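Local coordinates for protein regulator of nonsense transcripts 2 (PDB 4CEK) that takes part in nonsense-mediated mRNA decay and probably serves, through its MIF4G domains, as a helical scaffold for other decay factors, at residues 113-116 and 117-121; 128-131 and 132-135; 138-141 and 142-146; 146-149 and 150-153. One frame throughout, in Å; residues are numbered along the deposited sequence.

Contact 1: 113-116 and 117-121; sequences HLKL and IVDAF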
loop_
_atom_site.group_PDB
_atom_site.type_symbol
_atom_site.label_atom_id
_atom_site.label_comp_id
_atom_site.label_asym_id
_atom_site.label_seq_id
_atom_site.Cartn_x
_atom_site.Cartn_y
_atom_site.Cartn_z
ATOM N N HIS A 113 -5.941 11.511 -28.753
ATOM C CA HIS A 113 -6.421 10.132 -28.898
ATOM C C HIS A 113 -5.815 9.308 -27.803
ATOM O O HIS A 113 -6.511 8.546 -27.155
ATOM C CB HIS A 113 -6.094 9.557 -30.286
ATOM C CG HIS A 113 -6.440 8.074 -30.462
ATOM N ND1 HIS A 113 -5.490 7.107 -30.533
ATOM C CD2 HIS A 113 -7.673 7.419 -30.619
ATOM C CE1 HIS A 113 -6.084 5.901 -30.713
ATOM N NE2 HIS A 113 -7.415 6.094 -30.763
ATOM N N LEU A 114 -4.514 9.476 -27.585
ATOM C CA LEU A 114 -3.780 8.799 -26.502
ATOM C C LEU A 114 -4.327 9.153 -25.126
ATOM O O LEU A 114 -4.537 8.282 -24.307
ATOM C CB LEU A 114 -2.298 9.157 -26.558
ATOM C CG LEU A 114 -1.420 8.524 -25.480
ATOM C CD1 LEU A 114 -1.214 7.042 -25.767
ATOM C CD2 LEU A 114 -0.107 9.299 -25.382
ATOM N N LYS A 115 -4.560 10.432 -24.871
ATOM C CA LYS A 115 -5.253 10.835 -23.637
ATOM C C LYS A 115 -6.576 10.044 -23.488
ATOM O O LYS A 115 -6.882 9.503 -22.418
ATOM C CB LYS A 115 -5.526 12.349 -23.625
ATOM C CG LYS A 115 -6.073 12.883 -22.307
ATOM C CD LYS A 115 -7.112 13.988 -22.468
ATOM C CE LYS A 115 -7.432 14.600 -21.108
ATOM N NZ LYS A 115 -8.622 15.495 -21.082
ATOM N N LEU A 116 -7.350 9.971 -24.568
ATOM C CA LEU A 116 -8.645 9.299 -24.529
ATOM C C LEU A 116 -8.488 7.847 -24.097
ATOM O O LEU A 116 -9.230 7.398 -23.239
ATOM C CB LEU A 116 -9.394 9.404 -25.873
ATOM C CG LEU A 116 -10.855 8.903 -25.922
ATOM C CD1 LEU A 116 -11.612 9.296 -24.657
ATOM C CD2 LEU A 116 -11.604 9.401 -27.159
ATOM N N ILE A 117 -7.505 7.131 -24.636
ATOM C CA ILE A 117 -7.361 5.729 -24.300
ATOM C C ILE A 117 -6.802 5.542 -22.879
ATOM O O ILE A 117 -7.146 4.568 -22.205
ATOM C CB ILE A 117 -6.555 4.926 -25.344
ATOM C CG1 ILE A 117 -5.062 4.950 -25.071
ATOM C CG2 ILE A 117 -6.820 5.424 -26.763
ATOM C CD1 ILE A 117 -4.490 3.542 -25.058
ATOM N N VAL A 118 -5.969 6.479 -22.419
ATOM C CA VAL A 118 -5.494 6.460 -21.043
ATOM C C VAL A 118 -6.608 6.732 -20.016
ATOM O O VAL A 118 -6.665 6.103 -18.966
ATOM C CB VAL A 118 -4.350 7.466 -20.808
ATOM C CG1 VAL A 118 -3.883 7.372 -19.374
ATOM C CG2 VAL A 118 -3.183 7.194 -21.748
ATOM N N ASP A 119 -7.482 7.673 -20.312
ATOM C CA ASP A 119 -8.584 7.961 -19.418
ATOM C C ASP A 119 -9.531 6.768 -19.373
ATOM O O ASP A 119 -10.133 6.496 -18.338
ATOM C CB ASP A 119 -9.319 9.238 -19.852
ATOM C CG ASP A 119 -8.482 10.513 -19.632
ATOM O OD1 ASP A 119 -7.279 10.438 -19.234
ATOM O OD2 ASP A 119 -9.044 11.612 -19.868
ATOM N N ALA A 120 -9.651 6.051 -20.489
ATOM C CA ALA A 120 -10.403 4.799 -20.522
ATOM C C ALA A 120 -9.747 3.784 -19.614
ATOM O O ALA A 120 -10.416 3.078 -18.845
ATOM C CB ALA A 120 -10.460 4.223 -21.949
ATOM N N PHE A 121 -8.433 3.667 -19.785
ATOM C CA PHE A 121 -7.625 2.671 -19.080
ATOM C C PHE A 121 -7.727 2.872 -17.575
ATOM O O PHE A 121 -8.051 1.937 -16.855
ATOM C CB PHE A 121 -6.163 2.777 -19.515
ATOM C CG PHE A 121 -5.266 1.859 -18.786
ATOM C CD1 PHE A 121 -5.151 0.528 -19.177
ATOM C CD2 PHE A 121 -4.546 2.310 -17.677
ATOM C CE1 PHE A 121 -4.310 -0.331 -18.478
ATOM C CE2 PHE A 121 -3.696 1.452 -16.991
ATOM C CZ PHE A 121 -3.586 0.137 -17.379
#
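K115 and D119, one helical turn apart, meet along the lysine's aliphatic chain: K115 CE lies 3.6 Å from D119 OD2. The ammonium falls short of a salt bridge, K115 NZ standing 4.1 Å from D119 OD2, so any attraction is probably longer-range and weaker. Elsewhere on the helix I117 CG2 sits over one face of the H113 imidazole, 4.1 Å from its centroid and 14° off the normal, a CH-pi contact offset toward the rim. H113 reaches it because its CG lies opposite the backbone N (chi1 174°), which swings the ring along the helix. L114 and V118 touch more loosely, L114 CG to V118 CG2 at 4.3 Å, on the side where both also meet N150 of helix 148-159. Behind these pairs runs the ladder of helix 110-124: V118 N to L114 O at 3.0 Å and D119 N to K115 O at 2.9 Å, both nearly straight. With an alanine at D119, K115 would probably lose its nearby opposite charge, and the aliphatic chain of K153 its contact with the carboxylate. Chemically, aliphatic L114 and V118 suit the face toward helix 148-159; D119, between K115 and K153, borders it and probably adds mild attraction.

Contact 2: 128-131 and 132-135; sequences CVNR and DLID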
loop_
_atom_site.group_PDB
_atom_site.type_symbol
_atom_site.label_atom_id
_atom_site.label_comp_id
_atom_site.label_asym_id
_atom_site.label_seq_id
_atom_site.Cartn_x
_atom_site.Cartn_y
_atom_site.Cartn_z
ATOM N N CYS A 128 -10.152 -4.435 -12.384
ATOM C CA CYS A 128 -9.128 -5.482 -12.504
ATOM C C CYS A 128 -8.987 -6.214 -11.191
ATOM O O CYS A 128 -7.986 -6.111 -10.507
ATOM C CB CYS A 128 -7.791 -4.905 -12.980
ATOM S SG CYS A 128 -7.868 -4.170 -14.649
ATOM N N VAL A 129 -10.020 -6.979 -10.858
ATOM C CA VAL A 129 -10.101 -7.679 -9.579
ATOM C C VAL A 129 -9.543 -9.131 -9.584
ATOM O O VAL A 129 -9.829 -9.881 -8.671
ATOM C CB VAL A 129 -11.553 -7.635 -9.014
ATOM C CG1 VAL A 129 -11.952 -6.211 -8.698
ATOM C CG2 VAL A 129 -12.560 -8.225 -9.996
ATOM N N ASN A 130 -8.714 -9.528 -10.550
ATOM C CA ASN A 130 -7.911 -10.781 -10.362
ATOM C C ASN A 130 -6.503 -10.689 -10.946
ATOM O O ASN A 130 -6.172 -9.728 -11.615
ATOM C CB ASN A 130 -8.626 -12.054 -10.869
ATOM C CG ASN A 130 -8.809 -12.107 -12.405
ATOM O OD1 ASN A 130 -8.430 -11.209 -13.159
ATOM N ND2 ASN A 130 -9.402 -13.184 -12.857
ATOM N N ARG A 131 -5.685 -11.684 -10.635
ATOM C CA ARG A 131 -4.295 -11.749 -11.032
ATOM C C ARG A 131 -4.097 -11.620 -12.551
ATOM O O ARG A 131 -3.245 -10.866 -13.013
ATOM C CB ARG A 131 -3.729 -13.079 -10.532
ATOM C CG ARG A 131 -2.239 -13.276 -10.724
ATOM C CD ARG A 131 -1.865 -14.756 -10.691
ATOM N NE ARG A 131 -0.414 -14.957 -10.704
ATOM C CZ ARG A 131 0.188 -16.145 -10.692
ATOM N NH1 ARG A 131 -0.535 -17.273 -10.673
ATOM N NH2 ARG A 131 1.524 -16.205 -10.696
ATOM N N ASP A 132 -4.894 -12.340 -13.333
ATOM C CA ASP A 132 -4.780 -12.268 -14.794
ATOM C C ASP A 132 -5.200 -10.902 -15.318
ATOM O O ASP A 132 -4.487 -10.309 -16.137
ATOM C CB ASP A 132 -5.580 -13.397 -15.481
ATOM C CG ASP A 132 -5.061 -14.794 -15.112
ATOM O OD1 ASP A 132 -3.838 -14.983 -14.895
ATOM O OD2 ASP A 132 -5.890 -15.717 -15.030
ATOM N N LEU A 133 -6.342 -10.388 -14.870
ATOM C CA LEU A 133 -6.754 -9.037 -15.304
ATOM C C LEU A 133 -5.688 -7.940 -15.009
ATOM O O LEU A 133 -5.494 -7.050 -15.821
ATOM C CB LEU A 133 -8.088 -8.612 -14.676
ATOM C CG LEU A 133 -9.462 -9.017 -15.260
ATOM C CD1 LEU A 133 -10.543 -8.448 -14.328
ATOM C CD2 LEU A 133 -9.699 -8.526 -16.705
ATOM N N ILE A 134 -5.015 -7.988 -13.854
ATOM C CA ILE A 134 -4.137 -6.861 -13.451
ATOM C C ILE A 134 -2.808 -6.959 -14.210
ATOM O O ILE A 134 -2.243 -5.939 -14.585
ATOM C CB ILE A 134 -3.945 -6.739 -11.896
ATOM C CG1 ILE A 134 -3.523 -5.319 -11.486
ATOM C CG2 ILE A 134 -2.911 -7.725 -11.389
ATOM C CD1 ILE A 134 -4.608 -4.259 -11.612
ATOM N N ASP A 135 -2.338 -8.181 -14.460
ATOM C CA ASP A 135 -1.169 -8.409 -15.325
ATOM C C ASP A 135 -1.417 -7.927 -16.771
ATOM O O ASP A 135 -0.540 -7.331 -17.387
ATOM C CB ASP A 135 -0.754 -9.892 -15.301
ATOM C CG ASP A 135 -0.098 -10.320 -13.949
ATOM O OD1 ASP A 135 0.109 -9.451 -13.080
ATOM O OD2 ASP A 135 0.223 -11.525 -13.756
#
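L133 folds back over the turn that starts its own helix and meets C128 and N130 there, while R131 leads the chain into the helix. L133 sends CD1 to C128 CA, 3.8 Å away, laying a leucine methyl against the loop backbone. Small enough to fit inside the turn, C128 puts its CB 3.5 Å from I134 CD1, an apolar contact on the buried side. R131 keeps its CB beside the N-H of D132, the next residue, and its carbonyl begins the helical ladder, R131 O accepting from D135 N at 3.2 Å. Its extended chain runs outward toward N20, whose carbonyl it meets in a weak hydrogen bond. L133 is also held by the N-cap: L133 N donates to N130 OD1 at 2.8 Å, with an N-H...O angle of 155° and the donor 36° out of the carbonyl plane. N130 reaches this N-H because its CG sits between the backbone N and the carbonyl carbon (chi1 67°), turning the short amide back toward the helix, which is why asparagine suits an N-cap. N130 receives a second helix N-H on its backbone oxygen, I134 N to N130 O at 3.1 Å. The carboxylate of D135 forms a salt bridge with R174. The turn therefore launches helix 131-144 from the loop that follows helix 110-124, with I134 packed on F171, R174 and L175 of helix 169-179 and V129 resting on the loop before that helix.

Contact 3: 138-141 and 142-146; sequences AMDF and CMNMN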
loop_
_atom_site.group_PDB
_atom_site.type_symbol
_atom_site.label_atom_id
_atom_site.label_comp_id
_atom_site.label_asym_id
_atom_site.label_seq_id
_atom_site.Cartn_x
_atom_site.Cartn_y
_atom_site.Cartn_z
ATOM N N ALA A 138 -1.068 -4.182 -16.933
ATOM C CA ALA A 138 0.338 -3.852 -16.976
ATOM C C ALA A 138 0.921 -3.975 -18.395
ATOM O O ALA A 138 1.710 -3.127 -18.813
ATOM C CB ALA A 138 1.119 -4.735 -16.014
ATOM N N MET A 139 0.569 -5.027 -19.127
ATOM C CA MET A 139 1.098 -5.198 -20.492
ATOM C C MET A 139 0.540 -4.103 -21.389
ATOM O O MET A 139 1.276 -3.460 -22.138
ATOM C CB MET A 139 0.797 -6.593 -21.031
ATOM C CG MET A 139 1.709 -7.671 -20.451
ATOM S SD MET A 139 1.354 -9.413 -20.865
ATOM C CE MET A 139 -0.221 -9.692 -20.067
ATOM N N ASP A 140 -0.755 -3.850 -21.257
ATOM C CA ASP A 140 -1.429 -2.813 -22.031
ATOM C C ASP A 140 -0.792 -1.436 -21.809
ATOM O O ASP A 140 -0.531 -0.696 -22.757
ATOM C CB ASP A 140 -2.931 -2.803 -21.676
ATOM C CG ASP A 140 -3.738 -1.834 -22.507
ATOM O OD1 ASP A 140 -3.237 -1.390 -23.565
ATOM O OD2 ASP A 140 -4.896 -1.518 -22.116
ATOM N N PHE A 141 -0.550 -1.086 -20.552
ATOM C CA PHE A 141 0.020 0.222 -20.225
ATOM C C PHE A 141 1.455 0.327 -20.743
ATOM O O PHE A 141 1.858 1.321 -21.332
ATOM C CB PHE A 141 0.004 0.448 -18.706
ATOM C CG PHE A 141 0.424 1.812 -18.321
ATOM C CD1 PHE A 141 1.753 2.095 -18.145
ATOM C CD2 PHE A 141 -0.500 2.837 -18.231
ATOM C CE1 PHE A 141 2.173 3.389 -17.842
ATOM C CE2 PHE A 141 -0.091 4.132 -17.935
ATOM C CZ PHE A 141 1.258 4.400 -17.727
ATOM N N CYS A 142 2.218 -0.724 -20.515
ATOM C CA CYS A 142 3.633 -0.744 -20.841
ATOM C C CYS A 142 3.898 -0.643 -22.368
ATOM O O CYS A 142 4.963 -0.202 -22.792
ATOM C CB CYS A 142 4.248 -2.021 -20.262
ATOM S SG CYS A 142 6.002 -1.921 -19.921
ATOM N N MET A 143 2.914 -1.023 -23.175
ATOM C CA MET A 143 3.081 -1.135 -24.614
ATOM C C MET A 143 2.399 -0.055 -25.436
ATOM O O MET A 143 2.820 0.185 -26.561
ATOM C CB MET A 143 2.542 -2.478 -25.083
ATOM C CG MET A 143 3.486 -3.630 -24.805
ATOM S SD MET A 143 3.653 -4.646 -26.269
ATOM C CE MET A 143 4.222 -3.464 -27.505
ATOM N N ASN A 144 1.344 0.571 -24.909
ATOM C CA ASN A 144 0.583 1.561 -25.677
ATOM C C ASN A 144 0.494 2.948 -25.059
ATOM O O ASN A 144 -0.004 3.889 -25.707
ATOM C CB ASN A 144 -0.830 1.031 -25.916
ATOM C CG ASN A 144 -0.831 -0.432 -26.308
ATOM O OD1 ASN A 144 0.043 -0.880 -27.040
ATOM N ND2 ASN A 144 -1.790 -1.184 -25.804
ATOM N N MET A 145 0.958 3.098 -23.818
ATOM C CA MET A 145 0.613 4.305 -23.038
ATOM C C MET A 145 1.750 4.905 -22.246
ATOM O O MET A 145 1.575 5.955 -21.657
ATOM C CB MET A 145 -0.523 4.012 -22.054
ATOM C CG MET A 145 -1.635 3.157 -22.618
ATOM S SD MET A 145 -2.861 2.751 -21.380
ATOM C CE MET A 145 -3.452 4.385 -21.047
ATOM N N ASN A 146 2.898 4.253 -22.226
ATOM C CA ASN A 146 4.010 4.732 -21.439
ATOM C C ASN A 146 4.514 6.119 -21.897
ATOM O O ASN A 146 4.908 6.332 -23.036
ATOM C CB ASN A 146 5.134 3.710 -21.451
ATOM C CG ASN A 146 6.141 3.976 -20.375
ATOM O OD1 ASN A 146 5.920 4.842 -19.530
ATOM N ND2 ASN A 146 7.249 3.239 -20.384
#
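From A138 to N144 the chain is helical, and its backbone bonds change character as the end nears. C142 N donates to A138 O at 3.0 Å in a regular helical bond, but M143 N divides itself weakly between M139 O and D140 O. N144 N then returns to D140 O at 3.1 Å, and M145 N reaches F141 O at 3.2 Å even as M145 leaves helical angles. In this last turn the D140 carboxylate, which also touches F121 of helix 110-124, takes a hydrogen bond from the amide of N144, N144 ND2 to D140 OD1 at 2.7 Å. The oxygen is approached nearly along its C-O axis, though the N-H...O angle is only 131° and the two flat groups are turned 62° apart. D140 can extend to this amide because its CG points opposite the backbone N (chi1 -175°). M145 crosses the F141 side chain at about a right angle: M145 CB lies over one ring face, toward the rim, 4.0 Å from F141 CD2, while the sulfur approaches obliquely, M145 SD 3.9 Å from F141 CD2. Methionine suits this spot because its flexible thioether can lie between the phenylalanine and helix 110-124, where it meets I117, V118 and F121. A138, with its small methyl, allows L175 and T178 of helix 169-179 to come close. The arrangement combines a Met-aromatic contact with the C-terminal end of helix 131-144, at the short turn before helix 148-159, consistent with the all-helical MIF4G fold.

Contact 4: 146-149 and 150-153; sequences NTKA and NRKK
The guanidinium of R151 lies over the backbone that opens its own helix, K148 CA sitting 3.2 Å above one face, offset toward the rim, and the amide oxygen of N146 meeting its edge. There R151 NH1 donates to N146 OD1 at 2.7 Å with an N-H...O angle of 148°. The amide and guanidinium planes stand nearly perpendicular, 87° apart, and the donor is above the N146 carbonyl plane. A bend at chi3 (-64°) turns the arginine back along the helix start, and its NE forms a salt bridge with D185, so two different partners fix the rotation of the group. N150 reaches back with ND2 to M145 O, in the loop just after helix 131-144, while N150 CB packs 3.7 Å from T147 CB. T147 holds the N-cap position without capping by its side chain: T147 OG1 donates instead to N146 O at 2.7 Å. T147 O makes the first helical bond, accepting from R151 N at 2.7 Å, and takes a weak one from N150 N. Further on, K152 N to K148 O at 3.2 Å and K153 N to A149 O at 3.3 Å carry the helix forward, the lysines K148 and K152 suiting its exposed side. A leucine in place of R151 would probably leave N146 OD1 and the D185 carboxylate without their charged partner and let the N146 amide turn more freely. Chemically, then, a long arginine with several donors ties the loop, the first turn of helix 148-159 and D185 together, while the N150 amide reaches back to M145 and the N146 amide receives R151.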
loop_
_atom_site.group_PDB
_atom_site.type_symbol
_atom_site.label_atom_id
_atom_site.label_comp_id
_atom_site.label_asym_id
_atom_site.label_seq_id
_atom_site.Cartn_x
_atom_site.Cartn_y
_atom_site.Cartn_z
ATOM N N ASN A 146 2.898 4.253 -22.226
ATOM C CA ASN A 146 4.010 4.732 -21.439
ATOM C C ASN A 146 4.514 6.119 -21.897
ATOM O O ASN A 146 4.908 6.332 -23.036
ATOM C CB ASN A 146 5.134 3.710 -21.451
ATOM C CG ASN A 146 6.141 3.976 -20.375
ATOM O OD1 ASN A 146 5.920 4.842 -19.530
ATOM N ND2 ASN A 146 7.249 3.239 -20.384
ATOM N N THR A 147 4.508 7.058 -20.968
ATOM C CA THR A 147 4.692 8.468 -21.257
ATOM C C THR A 147 4.779 9.120 -19.888
ATOM O O THR A 147 3.907 8.889 -19.041
ATOM C CB THR A 147 3.478 9.015 -22.008
ATOM O OG1 THR A 147 3.573 8.657 -23.397
ATOM C CG2 THR A 147 3.361 10.511 -21.839
ATOM N N LYS A 148 5.851 9.871 -19.661
ATOM C CA LYS A 148 6.044 10.631 -18.441
ATOM C C LYS A 148 4.715 11.177 -17.902
ATOM O O LYS A 148 4.339 10.880 -16.767
ATOM C CB LYS A 148 7.036 11.781 -18.669
ATOM C CG LYS A 148 7.820 12.164 -17.418
ATOM C CD LYS A 148 8.243 13.631 -17.428
ATOM C CE LYS A 148 8.811 14.058 -16.078
ATOM N NZ LYS A 148 9.858 15.117 -16.197
ATOM N N ALA A 149 3.997 11.926 -18.728
ATOM C CA ALA A 149 2.696 12.472 -18.345
ATOM C C ALA A 149 1.694 11.387 -17.920
ATOM O O ALA A 149 0.832 11.611 -17.063
ATOM C CB ALA A 149 2.107 13.288 -19.486
ATOM N N ASN A 150 1.793 10.237 -18.569
ATOM C CA ASN A 150 0.885 9.130 -18.330
ATOM C C ASN A 150 1.269 8.335 -17.081
ATOM O O ASN A 150 0.403 7.765 -16.426
ATOM C CB ASN A 150 0.813 8.197 -19.561
ATOM C CG ASN A 150 -0.116 8.731 -20.658
ATOM O OD1 ASN A 150 -0.764 9.771 -20.492
ATOM N ND2 ASN A 150 -0.212 7.992 -21.776
ATOM N N ARG A 151 2.562 8.284 -16.769
ATOM C CA ARG A 151 3.008 7.615 -15.570
ATOM C C ARG A 151 2.531 8.428 -14.344
ATOM O O ARG A 151 2.210 7.853 -13.299
ATOM C CB ARG A 151 4.522 7.388 -15.593
ATOM C CG ARG A 151 4.934 6.402 -16.667
ATOM C CD ARG A 151 6.349 5.843 -16.491
ATOM N NE ARG A 151 7.361 6.898 -16.617
ATOM C CZ ARG A 151 7.701 7.516 -17.758
ATOM N NH1 ARG A 151 7.126 7.206 -18.929
ATOM N NH2 ARG A 151 8.616 8.478 -17.725
ATOM N N LYS A 152 2.454 9.747 -14.485
ATOM C CA LYS A 152 2.023 10.597 -13.392
ATOM C C LYS A 152 0.534 10.431 -13.161
ATOM O O LYS A 152 0.061 10.486 -12.028
ATOM C CB LYS A 152 2.296 12.080 -13.676
ATOM C CG LYS A 152 3.643 12.599 -13.212
ATOM C CD LYS A 152 3.712 14.132 -13.345
ATOM C CE LYS A 152 3.968 14.596 -14.788
ATOM N NZ LYS A 152 3.169 15.798 -15.170
ATOM N N LYS A 153 -0.216 10.306 -14.239
ATOM C CA LYS A 153 -1.641 10.061 -14.125
ATOM C C LYS A 153 -1.904 8.687 -13.513
ATOM O O LYS A 153 -2.812 8.560 -12.721
ATOM C CB LYS A 153 -2.332 10.202 -15.480
ATOM C CG LYS A 153 -2.943 11.579 -15.717
ATOM C CD LYS A 153 -3.261 11.861 -17.191
ATOM C CE LYS A 153 -4.726 12.274 -17.413
ATOM N NZ LYS A 153 -5.165 13.569 -16.788
#

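How the contacts relate
All four contacts are local, and none is wholly core: contacts 1 and 4 lie at the surface, contacts 2 and 3 are partly buried. Contacts 2 and 3 hold the two ends of helix 131-144, the first with an asparagine N-cap, the second with a Met-aromatic pair, and both touch helix 169-179. Contact 4 begins on the residue where contact 3 ends, N146, and opens the next helix with an arginine and amides. Contact 1, on helix 110-124, packs against contacts 3 and 4; its own chemistry is a CH-pi contact and a near ion pair. Contact 2 touches neither contact 1 nor contact 4.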